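Local coordinates for protein fatty Acyl-Adenylate Ligase (Escherichia coli, PDB 3PBK) that belongs to the ANL clan of AMP-binding enzymes, a multidomain fold with a large N-terminal part and a small alpha/beta C-terminal domain, at residues Asp74-Ile79 with Ala130-Asp135; Phe493-Glu498 with Lys558-Ala563; Val356-Arg361 with Val380-Asn385; Cys414-Ser419 with Thr437-Thr442. All coordinates share one frame; numbering follows the deposited sequence.

Contact 1: Asp74-Ile79 with Ala130-Asp135; sequences DRVALI and AIITGD
Strands 75-79 and 130-133 run side by side in the same direction, 19° from parallel, and their better-packed part is the stretch from A77 onward. Here A77 sits between two bonds: its N donates to A130 O in the carbonyl plane, at 3.0 Å, and its O takes the N-H of I132, nearly along the C=O axis, at 2.9 Å. The ladder closes where I79 N reaches I132 O at 3.1 Å, the straightest of the three at 167°. On the face carrying L78 and I132 the two side chains lie alongside each other, pointing the same way, with L78 CD2 3.9 Å from I132 CB; helix 84-95 covers L78 there through F86, A89 and F90. On the other face A77 CB meets I131 CB at 3.8 Å, and I131, its CG1 anti to the backbone N (chi1 167°), runs on to V153 and L151. At the far end I79 CG1 lies 3.4 Å from T133 OG1, a hydroxyl that donates to the carbonyl of G134. The beginning of 75-79 is looser: R75 turns its partly exposed end away from the other strand, and its NE bonds C126 O instead. Backbone polarity is thus shared between this ladder and neighbouring strand 99-103, with mainly hydrocarbon on both faces, which suits an inner strand pair of a four-stranded parallel sheet.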
loop_
_atom_site.group_PDB
_atom_site.type_symbol
_atom_site.label_atom_id
_atom_site.label_comp_id
_atom_site.label_asym_id
_atom_site.label_seq_id
_atom_site.Cartn_x
_atom_site.Cartn_y
_atom_site.Cartn_z
ATOM N N ASP A 74 15.477 4.712 20.305
ATOM C CA ASP A 74 16.358 4.141 19.286
ATOM C C ASP A 74 15.607 3.310 18.260
ATOM O O ASP A 74 14.558 2.727 18.566
ATOM C CB ASP A 74 17.435 3.279 19.935
ATOM C CG ASP A 74 18.559 4.098 20.508
ATOM O OD1 ASP A 74 18.685 5.274 20.097
ATOM O OD2 ASP A 74 19.315 3.567 21.358
ATOM N N ARG A 75 16.166 3.239 17.053
ATOM C CA ARG A 75 15.530 2.525 15.949
ATOM C C ARG A 75 16.158 1.162 15.628
ATOM O O ARG A 75 17.378 0.977 15.691
ATOM C CB ARG A 75 15.453 3.427 14.718
ATOM C CG ARG A 75 14.412 4.503 14.910
ATOM C CD ARG A 75 14.869 5.880 14.480
ATOM N NE ARG A 75 16.182 6.244 15.006
ATOM C CZ ARG A 75 16.398 6.795 16.195
ATOM N NH1 ARG A 75 15.382 7.048 17.003
ATOM N NH2 ARG A 75 17.639 7.081 16.575
ATOM N N VAL A 76 15.299 0.203 15.306
ATOM C CA VAL A 76 15.740 -1.119 14.892
ATOM C C VAL A 76 15.136 -1.470 13.540
ATOM O O VAL A 76 13.939 -1.711 13.445
ATOM C CB VAL A 76 15.325 -2.202 15.904
ATOM C CG1 VAL A 76 15.823 -3.560 15.448
ATOM C CG2 VAL A 76 15.851 -1.872 17.286
ATOM N N ALA A 77 15.969 -1.496 12.502
ATOM C CA ALA A 77 15.546 -1.921 11.168
ATOM C C ALA A 77 15.233 -3.413 11.101
ATOM O O ALA A 77 16.036 -4.248 11.506
ATOM C CB ALA A 77 16.603 -1.580 10.153
ATOM N N LEU A 78 14.059 -3.737 10.580
ATOM C CA LEU A 78 13.672 -5.119 10.370
ATOM C C LEU A 78 13.561 -5.379 8.881
ATOM O O LEU A 78 13.016 -4.553 8.144
ATOM C CB LEU A 78 12.334 -5.395 11.041
ATOM C CG LEU A 78 12.356 -5.049 12.523
ATOM C CD1 LEU A 78 11.024 -5.347 13.133
ATOM C CD2 LEU A 78 13.438 -5.827 13.231
ATOM N N ILE A 79 14.103 -6.513 8.441
ATOM C CA ILE A 79 13.881 -6.993 7.076
ATOM C C ILE A 79 12.530 -7.694 7.022
ATOM O O ILE A 79 12.378 -8.833 7.485
ATOM C CB ILE A 79 14.999 -7.929 6.593
ATOM C CG1 ILE A 79 16.268 -7.123 6.320
ATOM C CG2 ILE A 79 14.577 -8.642 5.320
ATOM C CD1 ILE A 79 16.155 -6.191 5.117
ATOM N N ALA A 130 20.564 -0.990 15.212
ATOM C CA ALA A 130 20.645 -2.422 14.965
ATOM C C ALA A 130 19.706 -2.806 13.815
ATOM O O ALA A 130 18.770 -2.082 13.490
ATOM C CB ALA A 130 20.294 -3.194 16.227
ATOM N N ILE A 131 19.958 -3.940 13.184
ATOM C CA ILE A 131 19.092 -4.388 12.114
ATOM C C ILE A 131 19.009 -5.900 12.139
ATOM O O ILE A 131 20.028 -6.583 12.101
ATOM C CB ILE A 131 19.568 -3.877 10.728
ATOM C CG1 ILE A 131 18.842 -4.613 9.603
ATOM C CG2 ILE A 131 21.068 -4.024 10.567
ATOM C CD1 ILE A 131 19.076 -3.999 8.250
ATOM N N ILE A 132 17.791 -6.419 12.227
ATOM C CA ILE A 132 17.582 -7.852 12.290
ATOM C C ILE A 132 17.136 -8.353 10.935
ATOM O O ILE A 132 16.205 -7.810 10.359
ATOM C CB ILE A 132 16.520 -8.183 13.323
ATOM C CG1 ILE A 132 16.985 -7.708 14.693
ATOM C CG2 ILE A 132 16.225 -9.663 13.334
ATOM C CD1 ILE A 132 15.979 -7.926 15.770
ATOM N N THR A 133 17.808 -9.381 10.424
ATOM C CA THR A 133 17.489 -9.948 9.117
ATOM C C THR A 133 17.514 -11.466 9.141
ATOM O O THR A 133 18.079 -12.076 10.043
ATOM C CB THR A 133 18.500 -9.509 8.053
ATOM O OG1 THR A 133 18.085 -9.992 6.774
ATOM C CG2 THR A 133 19.864 -10.088 8.360
ATOM N N GLY A 134 16.909 -12.071 8.128
ATOM C CA GLY A 134 16.995 -13.506 7.942
ATOM C C GLY A 134 18.280 -13.880 7.230
ATOM O O GLY A 134 18.893 -13.050 6.553
ATOM N N ASP A 135 18.690 -15.134 7.377
ATOM C CA ASP A 135 19.960 -15.592 6.823
ATOM C C ASP A 135 20.119 -15.266 5.333
ATOM O O ASP A 135 21.194 -14.842 4.900
ATOM C CB ASP A 135 20.147 -17.091 7.077
ATOM C CG ASP A 135 20.452 -17.406 8.535
ATOM O OD1 ASP A 135 21.313 -16.720 9.142
ATOM O OD2 ASP A 135 19.837 -18.350 9.075
#

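Contact 2: Phe493-Glu498 with Lys558-Ala563; sequences FVTAQE and KRYQKA
F493 turns the CE2-CZ edge of its ring toward the face of Y560, an offset edge-to-face pair with centroids 5.7 Å apart and planes at 72°. The phenyl does not sit centrally over the tyrosine: it is shifted toward the root of that side chain, so F493 CZ comes 3.7 Å from Y560 CB. Two torsions set this up. F493 holds CG in the crowded position between its backbone N and carbonyl carbon (chi1 59°), while Y560 carries CG anti to its own N (chi1 177°), swinging the phenol off the helix across the loop. Further out on the phenol, T495 OG1 lies 3.4 Å from Y560 CE1, the two side chains crossing obliquely. Beside them Q561 bends at its second torsion and brings its carboxamide to A496, next to the backbone N and CB. Its tip also meets that of Q497, the two amide planes being nearly perpendicular. The loop that receives these groups is a type I turn from T495 to E498, closed by E498 N to T495 O at 2.9 Å. The contact thus runs from the buried F493 to the partly exposed glutamines. Y560 also rests on I501 and Q503 of strand 500-505, and F493 on Q503 and K557. Helix 553-564, packed against the turn end of the hairpin of strands 490-494 and 500-505, belongs to the small alpha/beta C-terminal domain of ANL enzymes.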
loop_
_atom_site.group_PDB
_atom_site.type_symbol
_atom_site.label_atom_id
_atom_site.label_comp_id
_atom_site.label_asym_id
_atom_site.label_seq_id
_atom_site.Cartn_x
_atom_site.Cartn_y
_atom_site.Cartn_z
ATOM N N PHE A 493 3.314 10.365 -19.140
ATOM C CA PHE A 493 3.688 11.606 -18.482
ATOM C C PHE A 493 4.034 12.653 -19.531
ATOM O O PHE A 493 4.178 12.339 -20.717
ATOM C CB PHE A 493 4.856 11.387 -17.526
ATOM C CG PHE A 493 6.088 10.856 -18.190
ATOM C CD1 PHE A 493 6.294 9.493 -18.311
ATOM C CD2 PHE A 493 7.046 11.720 -18.692
ATOM C CE1 PHE A 493 7.434 9.004 -18.921
ATOM C CE2 PHE A 493 8.178 11.237 -19.305
ATOM C CZ PHE A 493 8.373 9.877 -19.419
ATOM N N VAL A 494 4.150 13.900 -19.097
ATOM C CA VAL A 494 4.511 14.965 -20.018
ATOM C C VAL A 494 5.928 15.455 -19.748
ATOM O O VAL A 494 6.302 15.735 -18.610
ATOM C CB VAL A 494 3.507 16.138 -19.987
ATOM C CG1 VAL A 494 3.306 16.649 -18.573
ATOM C CG2 VAL A 494 3.966 17.247 -20.905
ATOM N N THR A 495 6.720 15.527 -20.810
ATOM C CA THR A 495 8.100 15.973 -20.720
ATOM C C THR A 495 8.146 17.465 -20.407
ATOM O O THR A 495 7.140 18.165 -20.529
ATOM C CB THR A 495 8.858 15.655 -22.019
ATOM O OG1 THR A 495 10.243 15.483 -21.722
ATOM C CG2 THR A 495 8.684 16.754 -23.052
ATOM N N ALA A 496 9.298 17.959 -19.979
ATOM C CA ALA A 496 9.402 19.372 -19.634
ATOM C C ALA A 496 9.328 20.261 -20.874
ATOM O O ALA A 496 9.135 21.468 -20.763
ATOM C CB ALA A 496 10.668 19.643 -18.841
ATOM N N GLN A 497 9.482 19.659 -22.054
ATOM C CA GLN A 497 9.320 20.371 -23.328
ATOM C C GLN A 497 7.867 20.312 -23.806
ATOM O O GLN A 497 7.557 20.647 -24.957
ATOM C CB GLN A 497 10.250 19.796 -24.406
ATOM C CG GLN A 497 11.746 20.006 -24.141
ATOM C CD GLN A 497 12.311 19.055 -23.092
ATOM O OE1 GLN A 497 12.874 19.492 -22.091
ATOM N NE2 GLN A 497 12.165 17.747 -23.325
ATOM N N GLU A 498 6.994 19.871 -22.903
ATOM C CA GLU A 498 5.567 19.727 -23.166
ATOM C C GLU A 498 5.203 18.664 -24.214
ATOM O O GLU A 498 4.133 18.734 -24.813
ATOM C CB GLU A 498 4.943 21.079 -23.522
ATOM C CG GLU A 498 4.610 21.947 -22.309
ATOM C CD GLU A 498 3.684 23.115 -22.656
ATOM O OE1 GLU A 498 2.652 23.283 -21.960
ATOM O OE2 GLU A 498 3.983 23.854 -23.629
ATOM N N LYS A 558 11.391 11.843 -14.790
ATOM C CA LYS A 558 12.689 12.481 -14.608
ATOM C C LYS A 558 13.806 11.650 -15.217
ATOM O O LYS A 558 14.704 12.191 -15.849
ATOM C CB LYS A 558 12.951 12.809 -13.133
ATOM C CG LYS A 558 12.439 14.208 -12.741
ATOM C CD LYS A 558 10.947 14.419 -13.105
ATOM C CE LYS A 558 10.571 15.901 -13.331
ATOM N NZ LYS A 558 10.857 16.388 -14.724
ATOM N N ARG A 559 13.744 10.337 -15.035
ATOM C CA ARG A 559 14.664 9.442 -15.724
ATOM C C ARG A 559 14.779 9.841 -17.184
ATOM O O ARG A 559 15.880 9.960 -17.727
ATOM C CB ARG A 559 14.146 8.015 -15.676
ATOM C CG ARG A 559 14.821 7.130 -14.684
ATOM C CD ARG A 559 14.589 5.688 -15.070
ATOM N NE ARG A 559 14.766 4.811 -13.923
ATOM C CZ ARG A 559 13.774 4.411 -13.136
ATOM N NH1 ARG A 559 12.525 4.799 -13.386
ATOM N NH2 ARG A 559 14.034 3.614 -12.108
ATOM N N TYR A 560 13.618 10.023 -17.813
ATOM C CA TYR A 560 13.525 10.412 -19.212
ATOM C C TYR A 560 14.107 11.813 -19.425
ATOM O O TYR A 560 14.898 12.023 -20.345
ATOM C CB TYR A 560 12.064 10.346 -19.677
ATOM C CG TYR A 560 11.831 10.809 -21.104
ATOM C CD1 TYR A 560 11.829 12.167 -21.427
ATOM C CD2 TYR A 560 11.599 9.891 -22.125
ATOM C CE1 TYR A 560 11.620 12.595 -22.725
ATOM C CE2 TYR A 560 11.383 10.311 -23.428
ATOM C CZ TYR A 560 11.399 11.666 -23.725
ATOM O OH TYR A 560 11.186 12.097 -25.022
ATOM N N GLN A 561 13.716 12.760 -18.569
ATOM C CA GLN A 561 14.205 14.142 -18.625
ATOM C C GLN A 561 15.725 14.238 -18.514
ATOM O O GLN A 561 16.382 14.868 -19.345
ATOM C CB GLN A 561 13.585 14.965 -17.495
ATOM C CG GLN A 561 13.544 16.447 -17.779
ATOM C CD GLN A 561 12.540 16.767 -18.863
ATOM O OE1 GLN A 561 12.907 16.975 -20.028
ATOM N NE2 GLN A 561 11.255 16.770 -18.498
ATOM N N LYS A 562 16.270 13.637 -17.458
ATOM C CA LYS A 562 17.712 13.514 -17.281
ATOM C C LYS A 562 18.372 12.862 -18.507
ATOM O O LYS A 562 19.399 13.338 -18.995
ATOM C CB LYS A 562 18.025 12.748 -15.980
ATOM C CG LYS A 562 19.032 11.600 -16.120
ATOM C CD LYS A 562 18.859 10.559 -14.998
ATOM C CE LYS A 562 19.203 9.127 -15.467
ATOM N NZ LYS A 562 18.646 8.068 -14.557
ATOM N N ALA A 563 17.771 11.790 -19.013
ATOM C CA ALA A 563 18.281 11.116 -20.204
ATOM C C ALA A 563 18.364 12.052 -21.414
ATOM O O ALA A 563 19.388 12.127 -22.099
ATOM C CB ALA A 563 17.415 9.911 -20.535
#

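Contact 3: Val356-Arg361 with Val380-Asn385; sequences VNEVDR and VSTFVN
Strands 356-360 and 380-384 pair antiparallel, their axes 4.6 Å apart and running at 155° to each other. N357 with F383 and V359 with S381 are the hydrogen-bonded pairs, each joined by two bonds. N357 N gives a nearly straight bond to F383 O at 2.9 Å, almost along the C=O axis, whereas F383 N approaches N357 O from above the carbonyl plane. V359 N reaches S381 O at 2.9 Å, and S381 N returns to V359 O at 3.1 Å. On the face of N357, V359, S381 and F383, V359 CG2 meets the ring edge of F383, 3.9 Å from CE2; Y447 and Y454 cover this side, and Y447 OH bonds N357 OD1. On the face of V356, E358 and T382 the side chains are more exposed, though V384 farther along it is buried against I310. T382 CG2 crosses obliquely to V356 CB at 3.6 Å, and E358 lays its CG beside T382 OG1. R361, CG anti to its N, brings CD to S381 OG at 3.6 Å, while its NH1 makes a salt bridge with E365. At the end of strand 356-360, D360 is the N-cap of helix 361-367. Together they form a two-stranded antiparallel ribbon with a helix in its connection, packed on strands 444-449 and 452-458.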
loop_
_atom_site.group_PDB
_atom_site.type_symbol
_atom_site.label_atom_id
_atom_site.label_comp_id
_atom_site.label_asym_id
_atom_site.label_seq_id
_atom_site.Cartn_x
_atom_site.Cartn_y
_atom_site.Cartn_z
ATOM N N VAL A 356 -20.064 3.890 -8.311
ATOM C CA VAL A 356 -19.319 4.738 -9.239
ATOM C C VAL A 356 -20.003 6.074 -9.464
ATOM O O VAL A 356 -21.223 6.188 -9.323
ATOM C CB VAL A 356 -19.137 4.058 -10.615
ATOM C CG1 VAL A 356 -18.363 2.770 -10.476
ATOM C CG2 VAL A 356 -20.481 3.801 -11.248
ATOM N N ASN A 357 -19.203 7.083 -9.794
ATOM C CA ASN A 357 -19.727 8.340 -10.292
ATOM C C ASN A 357 -19.140 8.655 -11.665
ATOM O O ASN A 357 -17.920 8.736 -11.823
ATOM C CB ASN A 357 -19.435 9.486 -9.328
ATOM C CG ASN A 357 -20.124 10.783 -9.744
ATOM O OD1 ASN A 357 -19.483 11.720 -10.229
ATOM N ND2 ASN A 357 -21.446 10.829 -9.583
ATOM N N GLU A 358 -20.006 8.830 -12.658
ATOM C CA GLU A 358 -19.548 9.168 -13.999
ATOM C C GLU A 358 -19.479 10.672 -14.196
ATOM O O GLU A 358 -20.292 11.421 -13.641
ATOM C CB GLU A 358 -20.452 8.539 -15.053
ATOM C CG GLU A 358 -20.349 7.040 -15.092
ATOM C CD GLU A 358 -21.411 6.419 -15.960
ATOM O OE1 GLU A 358 -22.356 7.149 -16.335
ATOM O OE2 GLU A 358 -21.298 5.206 -16.260
ATOM N N VAL A 359 -18.509 11.120 -14.986
ATOM C CA VAL A 359 -18.343 12.549 -15.206
ATOM C C VAL A 359 -18.069 12.859 -16.671
ATOM O O VAL A 359 -17.480 12.040 -17.374
ATOM C CB VAL A 359 -17.188 13.119 -14.336
ATOM C CG1 VAL A 359 -17.471 12.912 -12.841
ATOM C CG2 VAL A 359 -15.864 12.496 -14.740
ATOM N N ASP A 360 -18.509 14.028 -17.137
ATOM C CA ASP A 360 -18.085 14.519 -18.446
ATOM C C ASP A 360 -16.566 14.664 -18.368
ATOM O O ASP A 360 -16.050 15.406 -17.530
ATOM C CB ASP A 360 -18.747 15.863 -18.774
ATOM C CG ASP A 360 -18.537 16.298 -20.229
ATOM O OD1 ASP A 360 -17.459 16.042 -20.798
ATOM O OD2 ASP A 360 -19.457 16.913 -20.810
ATOM N N ARG A 361 -15.841 13.944 -19.214
ATOM C CA ARG A 361 -14.391 13.982 -19.110
ATOM C C ARG A 361 -13.819 15.353 -19.479
ATOM O O ARG A 361 -12.907 15.852 -18.811
ATOM C CB ARG A 361 -13.716 12.859 -19.909
ATOM C CG ARG A 361 -12.224 13.085 -20.042
ATOM C CD ARG A 361 -11.422 11.826 -20.237
ATOM N NE ARG A 361 -11.547 11.223 -21.566
ATOM C CZ ARG A 361 -11.323 11.849 -22.720
ATOM N NH1 ARG A 361 -10.996 13.142 -22.743
ATOM N NH2 ARG A 361 -11.455 11.177 -23.858
ATOM N N VAL A 380 -16.380 10.370 -21.147
ATOM C CA VAL A 380 -16.727 10.068 -19.763
ATOM C C VAL A 380 -15.605 9.382 -18.981
ATOM O O VAL A 380 -15.011 8.412 -19.445
ATOM C CB VAL A 380 -17.950 9.152 -19.708
ATOM C CG1 VAL A 380 -18.387 8.931 -18.264
ATOM C CG2 VAL A 380 -19.073 9.730 -20.546
ATOM N N SER A 381 -15.318 9.881 -17.789
ATOM C CA SER A 381 -14.473 9.141 -16.867
ATOM C C SER A 381 -15.351 8.606 -15.737
ATOM O O SER A 381 -16.335 9.253 -15.351
ATOM C CB SER A 381 -13.345 10.022 -16.309
ATOM O OG SER A 381 -12.257 10.133 -17.213
ATOM N N THR A 382 -15.008 7.420 -15.233
ATOM C CA THR A 382 -15.710 6.811 -14.103
ATOM C C THR A 382 -14.819 6.799 -12.873
ATOM O O THR A 382 -13.691 6.320 -12.936
ATOM C CB THR A 382 -16.073 5.353 -14.389
ATOM O OG1 THR A 382 -16.895 5.277 -15.552
ATOM C CG2 THR A 382 -16.823 4.771 -13.220
ATOM N N PHE A 383 -15.316 7.312 -11.754
ATOM C CA PHE A 383 -14.546 7.279 -10.513
ATOM C C PHE A 383 -15.234 6.442 -9.442
ATOM O O PHE A 383 -16.453 6.403 -9.368
ATOM C CB PHE A 383 -14.251 8.699 -10.025
ATOM C CG PHE A 383 -13.322 9.449 -10.924
ATOM C CD1 PHE A 383 -11.972 9.133 -10.960
ATOM C CD2 PHE A 383 -13.794 10.446 -11.761
ATOM C CE1 PHE A 383 -11.107 9.809 -11.808
ATOM C CE2 PHE A 383 -12.935 11.127 -12.615
ATOM C CZ PHE A 383 -11.595 10.810 -12.637
ATOM N N VAL A 384 -14.452 5.753 -8.625
ATOM C CA VAL A 384 -15.039 4.873 -7.626
ATOM C C VAL A 384 -15.272 5.586 -6.294
ATOM O O VAL A 384 -14.422 6.325 -5.813
ATOM C CB VAL A 384 -14.185 3.608 -7.433
ATOM C CG1 VAL A 384 -14.731 2.744 -6.325
ATOM C CG2 VAL A 384 -14.131 2.826 -8.722
ATOM N N ASN A 385 -16.451 5.379 -5.721
ATOM C CA ASN A 385 -16.793 5.910 -4.409
ATOM C C ASN A 385 -15.918 5.264 -3.335
ATOM O O ASN A 385 -15.952 4.052 -3.141
ATOM C CB ASN A 385 -18.278 5.650 -4.128
ATOM C CG ASN A 385 -18.781 6.354 -2.881
ATOM O OD1 ASN A 385 -18.144 6.323 -1.825
ATOM N ND2 ASN A 385 -19.950 6.977 -2.993
#

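Contact 4: Cys414-Ser419 with Thr437-Thr442; sequences CISGPS and TGWLDT
W439 lays the six-membered ring of its indole against S416. S416 CB stands over one face in a CH-pi contact, 3.6 Å from the ring centroid and only 17° off the normal, with its OG above the same face, 3.4 Å from W439 CH2. Both conformations serve this: S416 places OG in the crowded position between its N and carbonyl carbon (chi1 76°), and W439 turns CG anti to its carbonyl carbon, beside its own N, so that the indole folds back across the other strand. C414 O lies at the ring edge, 3.4 Å from W439 CZ3, and C414 CB is 3.9 Å from W439 CE3. I415 also takes the crowded position, for its CG1 (chi1 53°). From there CG1 comes 3.8 Å from T442 CG2, the two side chains crossing at about a right angle, while I415 CD1 lies 3.9 Å from L440 CD2 with both chains alongside. In the backbone I415 and L440 exchange N-H...O bonds, each 3.0 Å long. T437 OG1 accepts from W439 N in an ST turn, and G438 leaves the helix with positive phi. T442 sends OG1 to I413 O and D444 N, and its side chain is about 5 Å from the bound 5'-O-[(S)-(dodecanoyloxy)(hydroxy)phosphoryl]adenosine. R398 makes a cation-pi contact with the indole from strand 394-398, which pairs with 411-416. Helix 428-437 thus delivers the chain to strand 440-442 beside strand 411-416, and past the end of strand 411-416 P418 and S419 run against helix 197-211.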
loop_
_atom_site.group_PDB
_atom_site.type_symbol
_atom_site.label_atom_id
_atom_site.label_comp_id
_atom_site.label_asym_id
_atom_site.label_seq_id
_atom_site.Cartn_x
_atom_site.Cartn_y
_atom_site.Cartn_z
ATOM N N CYS A 414 -7.261 16.762 1.644
ATOM C CA CYS A 414 -6.616 17.032 2.924
ATOM C C CYS A 414 -7.292 16.277 4.055
ATOM O O CYS A 414 -8.518 16.221 4.138
ATOM C CB CYS A 414 -6.620 18.525 3.237
ATOM S SG CYS A 414 -5.744 19.537 2.040
ATOM N N ILE A 415 -6.478 15.705 4.937
ATOM C CA ILE A 415 -6.975 14.863 6.015
ATOM C C ILE A 415 -6.591 15.428 7.374
ATOM O O ILE A 415 -5.693 16.260 7.469
ATOM C CB ILE A 415 -6.436 13.430 5.890
ATOM C CG1 ILE A 415 -4.910 13.433 5.780
ATOM C CG2 ILE A 415 -7.040 12.745 4.685
ATOM C CD1 ILE A 415 -4.289 12.045 5.799
ATOM N N SER A 416 -7.281 14.972 8.418
ATOM C CA SER A 416 -7.009 15.406 9.779
ATOM C C SER A 416 -7.711 14.487 10.754
ATOM O O SER A 416 -8.673 13.813 10.394
ATOM C CB SER A 416 -7.514 16.825 10.001
ATOM O OG SER A 416 -8.919 16.827 10.136
ATOM N N GLY A 417 -7.242 14.486 11.999
ATOM C CA GLY A 417 -7.778 13.592 13.010
ATOM C C GLY A 417 -6.692 12.740 13.626
ATOM O O GLY A 417 -5.542 12.798 13.212
ATOM N N PRO A 418 -7.062 11.914 14.604
ATOM C CA PRO A 418 -6.153 11.176 15.492
ATOM C C PRO A 418 -5.144 10.294 14.762
ATOM O O PRO A 418 -4.021 10.127 15.249
ATOM C CB PRO A 418 -7.098 10.290 16.291
ATOM C CG PRO A 418 -8.411 10.946 16.181
ATOM C CD PRO A 418 -8.460 11.533 14.820
ATOM N N SER A 419 -5.544 9.726 13.628
ATOM C CA SER A 419 -4.676 8.840 12.867
ATOM C C SER A 419 -3.503 9.571 12.232
ATOM O O SER A 419 -2.469 8.975 11.977
ATOM C CB SER A 419 -5.478 8.127 11.785
ATOM O OG SER A 419 -6.466 7.295 12.365
ATOM N N THR A 437 -1.456 23.385 12.092
ATOM C CA THR A 437 -2.780 23.351 11.467
ATOM C C THR A 437 -3.625 22.138 11.841
ATOM O O THR A 437 -4.838 22.237 11.965
ATOM C CB THR A 437 -2.682 23.395 9.940
ATOM O OG1 THR A 437 -2.207 22.132 9.453
ATOM C CG2 THR A 437 -1.742 24.514 9.500
ATOM N N GLY A 438 -2.988 20.991 12.006
ATOM C CA GLY A 438 -3.720 19.769 12.265
ATOM C C GLY A 438 -4.174 19.110 10.975
ATOM O O GLY A 438 -4.839 18.072 11.004
ATOM N N TRP A 439 -3.809 19.728 9.851
ATOM C CA TRP A 439 -4.146 19.232 8.519
ATOM C C TRP A 439 -2.928 18.770 7.751
ATOM O O TRP A 439 -1.822 19.282 7.933
ATOM C CB TRP A 439 -4.823 20.318 7.680
ATOM C CG TRP A 439 -6.202 20.594 8.078
ATOM C CD1 TRP A 439 -6.630 21.638 8.818
ATOM C CD2 TRP A 439 -7.363 19.807 7.771
ATOM N NE1 TRP A 439 -7.987 21.561 9.003
ATOM C CE2 TRP A 439 -8.465 20.448 8.366
ATOM C CE3 TRP A 439 -7.577 18.630 7.051
ATOM C CZ2 TRP A 439 -9.766 19.956 8.262
ATOM C CZ3 TRP A 439 -8.871 18.142 6.960
ATOM C CH2 TRP A 439 -9.947 18.808 7.562
ATOM N N LEU A 440 -3.150 17.820 6.856
ATOM C CA LEU A 440 -2.107 17.383 5.957
ATOM C C LEU A 440 -2.671 17.355 4.558
ATOM O O LEU A 440 -3.788 16.885 4.345
ATOM C CB LEU A 440 -1.632 15.982 6.317
ATOM C CG LEU A 440 -0.692 15.429 5.257
ATOM C CD1 LEU A 440 0.735 15.597 5.698
ATOM C CD2 LEU A 440 -0.985 13.982 5.006
ATOM N N ASP A 441 -1.898 17.871 3.608
ATOM C CA ASP A 441 -2.217 17.740 2.194
ATOM C C ASP A 441 -1.638 16.433 1.654
ATOM O O ASP A 441 -0.429 16.272 1.588
ATOM C CB ASP A 441 -1.634 18.921 1.437
ATOM C CG ASP A 441 -1.857 18.821 -0.046
ATOM O OD1 ASP A 441 -2.207 17.713 -0.505
ATOM O OD2 ASP A 441 -1.691 19.849 -0.750
ATOM N N THR A 442 -2.496 15.500 1.264
ATOM C CA THR A 442 -2.042 14.168 0.867
ATOM C C THR A 442 -1.358 14.145 -0.496
ATOM O O THR A 442 -0.696 13.181 -0.838
ATOM C CB THR A 442 -3.209 13.197 0.788
ATOM O OG1 THR A 442 -4.091 13.627 -0.253
ATOM C CG2 THR A 442 -3.975 13.157 2.095
#

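Contact 1 is the core case, aliphatic on both faces in a parallel sheet, whereas contacts 2, 3 and 4 are only partly buried. Contacts 1, 3 and 4 each join two strands, parallel in the first and antiparallel in the others; contact 2 instead sets a helix against a strand end and its turn, with an aromatic pair in place of a backbone ladder. Contact 3 has one face packed on tyrosines and the other more exposed over most of its length, and contact 4 combines backbone bonds with an indole over a serine. The bound ligand is about 5 Å from the side chain of T442 in contact 4 and about 8 Å from that of F383 in contact 3. None touches another.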